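Local coordinates for HutD family protein (Pseudomonas aeruginosa, PDB 1YLL) that is of unknown function but belongs to the HutD family of the cupin clan and may be linked to histidine utilisation, at residues R109-I114 and W189-E194; F40-S45 and V193-L198. All blocks are in the same frame, centred on the assembly; numbering follows the deposited sequence.

Contact 1: residues R109-I114 and W189-E194; sequences RDFNLI and WVCAVE
The Phe111 ring meets strand 187-197 by one corner, not by a full face. The methyl CG2 of Val193 sits at the ring's edge, near its plane, 4.3 Å from Phe111 CE2, while Cys191 SG comes in obliquely to the same carbon. A further aromatic ring, that of Phe145, is stacked with Phe111. The setting is the packing of two beta sheets: 108-115 belongs to a six-stranded antiparallel sheet and 187-197 to a five-stranded one, consistent with the facing halves of a two-cupin fold. The segments run almost parallel, 7° apart, with their axes 10.2 Å from each other. That spacing is too wide for backbone pairing, and side chains fill it.

Phenylalanine suits its position because its long, flat side chain spans much of this gap. With chi1 at 176°, CG lies opposite the backbone N and the ring is carried out to the compact cysteine, whose CB also meets CE2, at 3.8 Å. The sulfur stands 4.7 Å from the ring centroid and 67° off the ring normal, a sulfur-aromatic contact that adds polarisable surface to an apolar layer. Cys191 is also packed against Leu124 and Trp126 of strand 120-129.

Two residues farther along each strand, Leu113 and Val193 reach toward each other tip to tip. Beta branching lets Val193 serve two neighbours, one methyl turned to phenylalanine and the other to leucine. Polar residues find partners elsewhere: Asn112 OD1 bonds with Arg63, and Glu194, which points away, makes a salt bridge with Arg123 of the second subunit. At the leucine end, Val193 CG1 lies 3.9 Å from Leu113 CG and 4.0 Å from Leu113 CD1.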
ATOM      1  N   ARG D 109      26.944   9.291  17.538  1.00 17.60           N
ATOM      2  CA  ARG D 109      25.534   9.334  17.911  1.00 15.63           C
ATOM      3  C   ARG D 109      25.185   7.865  17.965  1.00 15.04           C
ATOM      4  O   ARG D 109      25.664   7.059  17.150  1.00 13.67           O
ATOM      5  CB  ARG D 109      24.661  10.009  16.852  1.00 18.26           C
ATOM      6  CG  ARG D 109      25.006  11.477  16.626  1.00 20.48           C
ATOM      7  CD  ARG D 109      23.864  12.202  15.911  1.00 24.34           C
ATOM      8  NE  ARG D 109      22.817  12.582  16.862  1.00 27.00           N
ATOM      9  CZ  ARG D 109      21.576  12.916  16.517  1.00 27.12           C
ATOM     10  NH1 ARG D 109      21.227  12.912  15.245  1.00 29.44           N
ATOM     11  NH2 ARG D 109      20.689  13.258  17.444  1.00 26.65           N
ATOM     12  N   ASP D 110      24.370   7.494  18.945  1.00 15.71           N
ATOM     13  CA  ASP D 110      23.993   6.106  19.065  1.00 15.22           C
ATOM     14  C   ASP D 110      22.483   5.980  19.205  1.00 16.63           C
ATOM     15  O   ASP D 110      21.771   6.976  19.345  1.00 18.29           O
ATOM     16  CB  ASP D 110      24.693   5.419  20.252  1.00 19.70           C
ATOM     17  CG  ASP D 110      24.425   6.078  21.579  1.00 24.56           C
ATOM     18  OD1 ASP D 110      23.303   6.602  21.820  1.00 28.78           O
ATOM     19  OD2 ASP D 110      25.357   6.044  22.412  1.00 31.10           O
ATOM     20  N   PHE D 111      22.022   4.744  19.092  1.00 12.29           N
ATOM     21  CA  PHE D 111      20.612   4.398  19.179  1.00 13.45           C
ATOM     22  C   PHE D 111      20.553   3.412  20.354  1.00 10.74           C
ATOM     23  O   PHE D 111      21.302   2.425  20.376  1.00 10.76           O
ATOM     24  CB  PHE D 111      20.242   3.743  17.853  1.00 14.37           C
ATOM     25  CG  PHE D 111      18.849   3.222  17.792  1.00 14.83           C
ATOM     26  CD1 PHE D 111      17.753   4.105  17.804  1.00 17.24           C
ATOM     27  CD2 PHE D 111      18.616   1.864  17.692  1.00 15.28           C
ATOM     28  CE1 PHE D 111      16.457   3.615  17.723  1.00 18.73           C
ATOM     29  CE2 PHE D 111      17.309   1.369  17.605  1.00 15.79           C
ATOM     30  CZ  PHE D 111      16.238   2.245  17.625  1.00 15.17           C
ATOM     31  N   ASN D 112      19.651   3.672  21.306  1.00  9.49           N
ATOM     32  CA  ASN D 112      19.609   2.877  22.530  1.00 11.54           C
ATOM     33  C   ASN D 112      18.259   2.311  22.839  1.00 12.27           C
ATOM     34  O   ASN D 112      17.300   3.052  22.805  1.00 12.76           O
ATOM     35  CB  ASN D 112      19.935   3.783  23.732  1.00 15.98           C
ATOM     36  CG  ASN D 112      21.418   3.989  23.951  1.00 22.22           C
ATOM     37  OD1 ASN D 112      22.127   3.069  24.348  1.00 25.39           O
ATOM     38  ND2 ASN D 112      21.887   5.207  23.707  1.00 27.00           N
ATOM     39  N   LEU D 113      18.197   1.016  23.184  1.00 10.55           N
ATOM     40  CA  LEU D 113      16.938   0.426  23.663  1.00 10.94           C
ATOM     41  C   LEU D 113      17.272   0.077  25.117  1.00 11.20           C
ATOM     42  O   LEU D 113      18.297  -0.521  25.357  1.00 10.79           O
ATOM     43  CB  LEU D 113      16.645  -0.912  22.962  1.00 11.95           C
ATOM     44  CG  LEU D 113      15.244  -1.561  22.937  1.00 22.39           C
ATOM     45  CD1 LEU D 113      15.345  -3.048  23.075  1.00 17.12           C
ATOM     46  CD2 LEU D 113      14.275  -0.959  23.916  1.00 18.74           C
ATOM     47  N   ILE D 114      16.441   0.493  26.068  1.00 10.66           N
ATOM     48  CA  ILE D 114      16.658   0.110  27.466  1.00  9.76           C
ATOM     49  C   ILE D 114      15.318  -0.473  27.896  1.00 11.05           C
ATOM     50  O   ILE D 114      14.298   0.178  27.710  1.00 13.13           O
ATOM     51  CB  ILE D 114      17.006   1.346  28.312  1.00 12.11           C
ATOM     52  CG1 ILE D 114      18.265   2.005  27.725  1.00 12.85           C
ATOM     53  CG2 ILE D 114      17.204   0.968  29.817  1.00 14.35           C
ATOM     54  CD1 ILE D 114      18.710   3.248  28.464  1.00 17.11           C
ATOM     55  N   TRP D 189      18.733   1.759   5.834  1.00 18.53           N
ATOM     56  CA  TRP D 189      18.847   0.934   7.013  1.00 16.46           C
ATOM     57  C   TRP D 189      17.797   1.353   8.012  1.00 14.35           C
ATOM     58  O   TRP D 189      17.578   2.546   8.222  1.00 17.48           O
ATOM     59  CB  TRP D 189      20.229   1.126   7.641  1.00 18.02           C
ATOM     60  CG  TRP D 189      21.320   0.314   7.021  1.00 21.45           C
ATOM     61  CD1 TRP D 189      22.282   0.749   6.121  1.00 21.34           C
ATOM     62  CD2 TRP D 189      21.578  -1.069   7.242  1.00 20.00           C
ATOM     63  NE1 TRP D 189      23.114  -0.286   5.785  1.00 19.88           N
ATOM     64  CE2 TRP D 189      22.709  -1.415   6.455  1.00 20.29           C
ATOM     65  CE3 TRP D 189      20.963  -2.065   8.030  1.00 18.62           C
ATOM     66  CZ2 TRP D 189      23.236  -2.708   6.435  1.00 20.28           C
ATOM     67  CZ3 TRP D 189      21.479  -3.343   8.005  1.00 19.73           C
ATOM     68  CH2 TRP D 189      22.613  -3.665   7.212  1.00 20.06           C
ATOM     69  N   VAL D 190      17.154   0.357   8.617  1.00 13.34           N
ATOM     70  CA  VAL D 190      16.147   0.579   9.661  1.00 13.37           C
ATOM     71  C   VAL D 190      16.449  -0.363  10.811  1.00 11.28           C
ATOM     72  O   VAL D 190      17.148  -1.347  10.631  1.00 13.48           O
ATOM     73  CB  VAL D 190      14.682   0.282   9.159  1.00 13.00           C
ATOM     74  CG1 VAL D 190      14.327   1.203   7.977  1.00 16.02           C
ATOM     75  CG2 VAL D 190      14.556  -1.127   8.713  1.00 12.70           C
ATOM     76  N   CYS D 191      15.949  -0.037  12.008  1.00 10.95           N
ATOM     77  CA  CYS D 191      16.133  -0.928  13.141  1.00 12.38           C
ATOM     78  C   CYS D 191      14.733  -1.262  13.621  1.00  9.21           C
ATOM     79  O   CYS D 191      13.949  -0.366  13.997  1.00 12.65           O
ATOM     80  CB  CYS D 191      16.930  -0.261  14.231  1.00 10.39           C
ATOM     81  SG  CYS D 191      17.411  -1.475  15.533  1.00 13.34           S
ATOM     82  N   ALA D 192      14.415  -2.546  13.559  1.00 12.26           N
ATOM     83  CA  ALA D 192      13.114  -3.041  13.967  1.00  9.85           C
ATOM     84  C   ALA D 192      13.249  -3.519  15.410  1.00 11.19           C
ATOM     85  O   ALA D 192      14.012  -4.451  15.670  1.00 11.76           O
ATOM     86  CB  ALA D 192      12.711  -4.193  13.074  1.00 13.39           C
ATOM     87  N   VAL D 193      12.492  -2.897  16.307  1.00 11.22           N
ATOM     88  CA  VAL D 193      12.510  -3.263  17.734  1.00 10.98           C
ATOM     89  C   VAL D 193      11.105  -3.782  18.091  1.00 11.13           C
ATOM     90  O   VAL D 193      10.131  -3.058  17.903  1.00 13.61           O
ATOM     91  CB  VAL D 193      12.848  -2.044  18.602  1.00 12.78           C
ATOM     92  CG1 VAL D 193      12.772  -2.425  20.091  1.00 14.64           C
ATOM     93  CG2 VAL D 193      14.272  -1.592  18.302  1.00 14.40           C
ATOM     94  N   GLU D 194      11.001  -5.016  18.591  1.00 10.90           N
ATOM     95  CA  GLU D 194       9.689  -5.568  18.932  1.00 12.55           C
ATOM     96  C   GLU D 194       9.709  -5.934  20.398  1.00 13.82           C
ATOM     97  O   GLU D 194      10.701  -6.477  20.891  1.00 14.21           O
ATOM     98  CB  GLU D 194       9.365  -6.772  18.020  1.00 15.03           C
ATOM     99  CG  GLU D 194       9.360  -6.307  16.548  1.00 19.28           C
ATOM    100  CD  GLU D 194       9.472  -7.412  15.509  1.00 25.05           C
ATOM    101  OE1 GLU D 194      10.265  -7.240  14.519  1.00 26.21           O
ATOM    102  OE2 GLU D 194       8.755  -8.420  15.663  1.00 24.76           O
TER

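Contact 2: residues F40-S45 and V193-L198; sequences FGWRLS and VELDSL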
ATOM      1  N   PHE D  40      10.242   3.661  33.768  1.00 20.66           N
ATOM      2  CA  PHE D  40       9.647   3.129  32.548  1.00 20.07           C
ATOM      3  C   PHE D  40       9.839   1.631  32.388  1.00 15.87           C
ATOM      4  O   PHE D  40      10.637   1.019  33.078  1.00 19.37           O
ATOM      5  CB  PHE D  40      10.243   3.838  31.317  1.00 19.91           C
ATOM      6  CG  PHE D  40      11.748   3.686  31.177  1.00 19.85           C
ATOM      7  CD1 PHE D  40      12.329   2.516  30.661  1.00 17.94           C
ATOM      8  CD2 PHE D  40      12.587   4.721  31.590  1.00 20.85           C
ATOM      9  CE1 PHE D  40      13.741   2.385  30.567  1.00 17.81           C
ATOM     10  CE2 PHE D  40      13.970   4.606  31.508  1.00 18.86           C
ATOM     11  CZ  PHE D  40      14.549   3.429  30.991  1.00 21.19           C
ATOM     12  N   GLY D  41       9.075   1.039  31.475  1.00 16.45           N
ATOM     13  CA  GLY D  41       9.215  -0.378  31.164  1.00 16.82           C
ATOM     14  C   GLY D  41      10.217  -0.539  30.024  1.00 13.53           C
ATOM     15  O   GLY D  41      11.011  -1.473  29.995  1.00 15.28           O
ATOM     16  N   TRP D  42      10.150   0.359  29.055  1.00 16.06           N
ATOM     17  CA  TRP D  42      11.129   0.357  27.972  1.00 14.85           C
ATOM     18  C   TRP D  42      11.241   1.797  27.505  1.00 14.81           C
ATOM     19  O   TRP D  42      10.318   2.615  27.674  1.00 13.61           O
ATOM     20  CB  TRP D  42      10.760  -0.591  26.807  1.00 15.16           C
ATOM     21  CG  TRP D  42       9.422  -0.367  26.182  1.00 14.52           C
ATOM     22  CD1 TRP D  42       8.301  -1.136  26.354  1.00 16.94           C
ATOM     23  CD2 TRP D  42       9.060   0.664  25.262  1.00 17.28           C
ATOM     24  NE1 TRP D  42       7.273  -0.648  25.605  1.00 15.42           N
ATOM     25  CE2 TRP D  42       7.700   0.463  24.926  1.00 15.35           C
ATOM     26  CE3 TRP D  42       9.751   1.745  24.685  1.00 16.36           C
ATOM     27  CZ2 TRP D  42       7.001   1.311  24.041  1.00 14.93           C
ATOM     28  CZ3 TRP D  42       9.059   2.579  23.804  1.00 12.02           C
ATOM     29  CH2 TRP D  42       7.699   2.362  23.493  1.00 16.79           C
ATOM     30  N   ARG D  43      12.409   2.121  26.971  1.00 14.23           N
ATOM     31  CA  ARG D  43      12.681   3.450  26.477  1.00 12.73           C
ATOM     32  C   ARG D  43      13.602   3.345  25.270  1.00 11.44           C
ATOM     33  O   ARG D  43      14.567   2.565  25.282  1.00 11.94           O
ATOM     34  CB  ARG D  43      13.388   4.268  27.550  1.00 14.10           C
ATOM     35  CG  ARG D  43      13.766   5.656  27.150  1.00 14.39           C
ATOM     36  CD  ARG D  43      14.205   6.401  28.394  1.00 18.20           C
ATOM     37  NE  ARG D  43      14.912   7.648  28.115  1.00 21.05           N
ATOM     38  CZ  ARG D  43      16.220   7.743  27.881  1.00 22.98           C
ATOM     39  NH1 ARG D  43      16.757   8.935  27.656  1.00 25.97           N
ATOM     40  NH2 ARG D  43      16.988   6.669  27.840  1.00 23.35           N
ATOM     41  N   LEU D  44      13.299   4.127  24.241  1.00 12.25           N
ATOM     42  CA  LEU D  44      14.104   4.142  23.017  1.00 12.13           C
ATOM     43  C   LEU D  44      14.665   5.552  22.902  1.00 11.96           C
ATOM     44  O   LEU D  44      13.942   6.540  23.115  1.00 12.21           O
ATOM     45  CB  LEU D  44      13.201   3.861  21.809  1.00 12.55           C
ATOM     46  CG  LEU D  44      13.434   2.832  20.696  1.00 23.31           C
ATOM     47  CD1 LEU D  44      13.279   3.536  19.333  1.00 15.97           C
ATOM     48  CD2 LEU D  44      14.760   2.088  20.841  1.00 17.62           C
ATOM     49  N   SER D  45      15.928   5.681  22.546  1.00 11.43           N
ATOM     50  CA  SER D  45      16.494   7.021  22.458  1.00 11.93           C
ATOM     51  C   SER D  45      17.716   7.060  21.551  1.00 11.65           C
ATOM     52  O   SER D  45      18.260   6.016  21.177  1.00 11.94           O
ATOM     53  CB  SER D  45      16.946   7.474  23.852  1.00 11.30           C
ATOM     54  OG  SER D  45      17.931   6.565  24.383  1.00 17.39           O
ATOM     55  N   VAL D 193      12.492  -2.897  16.307  1.00 11.22           N
ATOM     56  CA  VAL D 193      12.510  -3.263  17.734  1.00 10.98           C
ATOM     57  C   VAL D 193      11.105  -3.782  18.091  1.00 11.13           C
ATOM     58  O   VAL D 193      10.131  -3.058  17.903  1.00 13.61           O
ATOM     59  CB  VAL D 193      12.848  -2.044  18.602  1.00 12.78           C
ATOM     60  CG1 VAL D 193      12.772  -2.425  20.091  1.00 14.64           C
ATOM     61  CG2 VAL D 193      14.272  -1.592  18.302  1.00 14.40           C
ATOM     62  N   GLU D 194      11.001  -5.016  18.591  1.00 10.90           N
ATOM     63  CA  GLU D 194       9.689  -5.568  18.932  1.00 12.55           C
ATOM     64  C   GLU D 194       9.709  -5.934  20.398  1.00 13.82           C
ATOM     65  O   GLU D 194      10.701  -6.477  20.891  1.00 14.21           O
ATOM     66  CB  GLU D 194       9.365  -6.772  18.020  1.00 15.03           C
ATOM     67  CG  GLU D 194       9.360  -6.307  16.548  1.00 19.28           C
ATOM     68  CD  GLU D 194       9.472  -7.412  15.509  1.00 25.05           C
ATOM     69  OE1 GLU D 194      10.265  -7.240  14.519  1.00 26.21           O
ATOM     70  OE2 GLU D 194       8.755  -8.420  15.663  1.00 24.76           O
ATOM     71  N   LEU D 195       8.620  -5.604  21.079  1.00 14.91           N
ATOM     72  CA  LEU D 195       8.492  -5.860  22.503  1.00 14.99           C
ATOM     73  C   LEU D 195       7.141  -6.521  22.780  1.00 18.84           C
ATOM     74  O   LEU D 195       6.166  -6.286  22.068  1.00 17.90           O
ATOM     75  CB  LEU D 195       8.554  -4.524  23.265  1.00 17.87           C
ATOM     76  CG  LEU D 195       9.918  -3.807  23.207  1.00 16.75           C
ATOM     77  CD1 LEU D 195       9.748  -2.299  23.091  1.00 14.31           C
ATOM     78  CD2 LEU D 195      10.676  -4.123  24.469  1.00 20.08           C
ATOM     79  N   ASP D 196       7.123  -7.369  23.799  1.00 19.25           N
ATOM     80  CA  ASP D 196       5.897  -8.010  24.256  1.00 20.26           C
ATOM     81  C   ASP D 196       5.932  -7.922  25.760  1.00 20.91           C
ATOM     82  O   ASP D 196       6.999  -7.975  26.368  1.00 23.76           O
ATOM     83  CB  ASP D 196       5.825  -9.452  23.811  1.00 22.00           C
ATOM     84  CG  ASP D 196       5.190  -9.586  22.449  1.00 25.59           C
ATOM     85  OD1 ASP D 196       4.057  -9.081  22.286  1.00 26.23           O
ATOM     86  OD2 ASP D 196       5.821 -10.198  21.569  1.00 28.00           O
ATOM     87  N   SER D 197       4.754  -7.783  26.347  1.00 19.65           N
ATOM     88  CA  SER D 197       4.619  -7.613  27.784  1.00 20.83           C
ATOM     89  C   SER D 197       4.312  -8.883  28.542  1.00 21.15           C
ATOM     90  O   SER D 197       3.593  -9.756  28.058  1.00 22.63           O
ATOM     91  CB  SER D 197       3.508  -6.616  28.084  1.00 23.10           C
ATOM     92  OG  SER D 197       3.755  -5.382  27.428  1.00 30.75           O
ATOM     93  N   LEU D 198       4.846  -8.957  29.752  1.00 20.31           N
ATOM     94  CA  LEU D 198       4.589 -10.101  30.600  1.00 22.73           C
ATOM     95  C   LEU D 198       3.093 -10.157  30.817  1.00 24.29           C
ATOM     96  O   LEU D 198       2.467  -9.145  31.085  1.00 23.71           O
ATOM     97  CB  LEU D 198       5.289  -9.918  31.944  1.00 24.44           C
ATOM     98  CG  LEU D 198       4.755 -10.850  33.032  1.00 23.79           C
ATOM     99  CD1 LEU D 198       5.166 -12.266  32.705  1.00 24.35           C
ATOM    100  CD2 LEU D 198       5.311 -10.398  34.413  1.00 27.09           C
TER
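Val193 opens this contact by turning its methyl CG2 toward Leu44, whose CD2 it meets at 4.5 Å, a loose apolar touch. It belongs to the packing of two beta sheets in a cupin-type fold: strand 187-197 supplies one side, and strand 42-49 of the six-stranded sheet supplies the other. The two strands run in opposite senses across the interface, with Val193 facing Leu44 and Leu195 facing Trp42. Leu143 of strand 141-146 packs on both Val193 and Leu44, so these branched aliphatic residues are part of a wider greasy layer.

Leu195 carries most of the contact. Its chi1 of -67° sets CG opposite the carbonyl carbon and beside the backbone N, and from there the branch ending in CD1 is laid over one face of the Trp42 indole. This is a CH-pi contact: CD1 stands 3.6 Å from the centroid of the five-membered ring and only 7° off its normal. Leu195 CD1 thus rests almost centrally over that ring, 3.7 Å from Trp42 CG and 3.9 Å from Trp42 NE1. A methyl at the end of a flexible leucine branch can settle onto the electron-rich face, and the indole offers a broad one. The indole in turn is placed by a chi1 of 56°, which puts Trp42 CG between the backbone N and the carbonyl carbon. His120 of strand 120-129 meets the indole edge-to-face and also touches Leu195. At the backbone, Trp42 N and Gly41 N both bond with Asp32 OD2, so one carboxylate oxygen holds the turn that leads into this strand.

Beyond Leu195 the strand turns to polar work. Asp196 OD1 accepts a hydrogen bond from Ser140 N, and Ser197 O is hydrogen-bonded to Arg121 NH2 of the second subunit.

How the contacts relate
From the N terminus the chain first lays down 40-45, then its sheet neighbour 109-114, and finally strand 187-197, on which both contacts end. Contact 2 closes the longer loop, 147 residues between its segments; contact 1 closes a shorter one of 74 that lies wholly within it, Val193 and Glu194 being shared. Strands 42-49 and 108-115 are antiparallel neighbours, joined by probable hydrogen bonds such as Asn112 N to Ser45 O at 2.7 Å, and Leu44 CD2 packs on Phe111 CZ. One strand of the five-stranded sheet is thus tied to two adjoining strands of the six-stranded sheet, at centres about 11 Å apart.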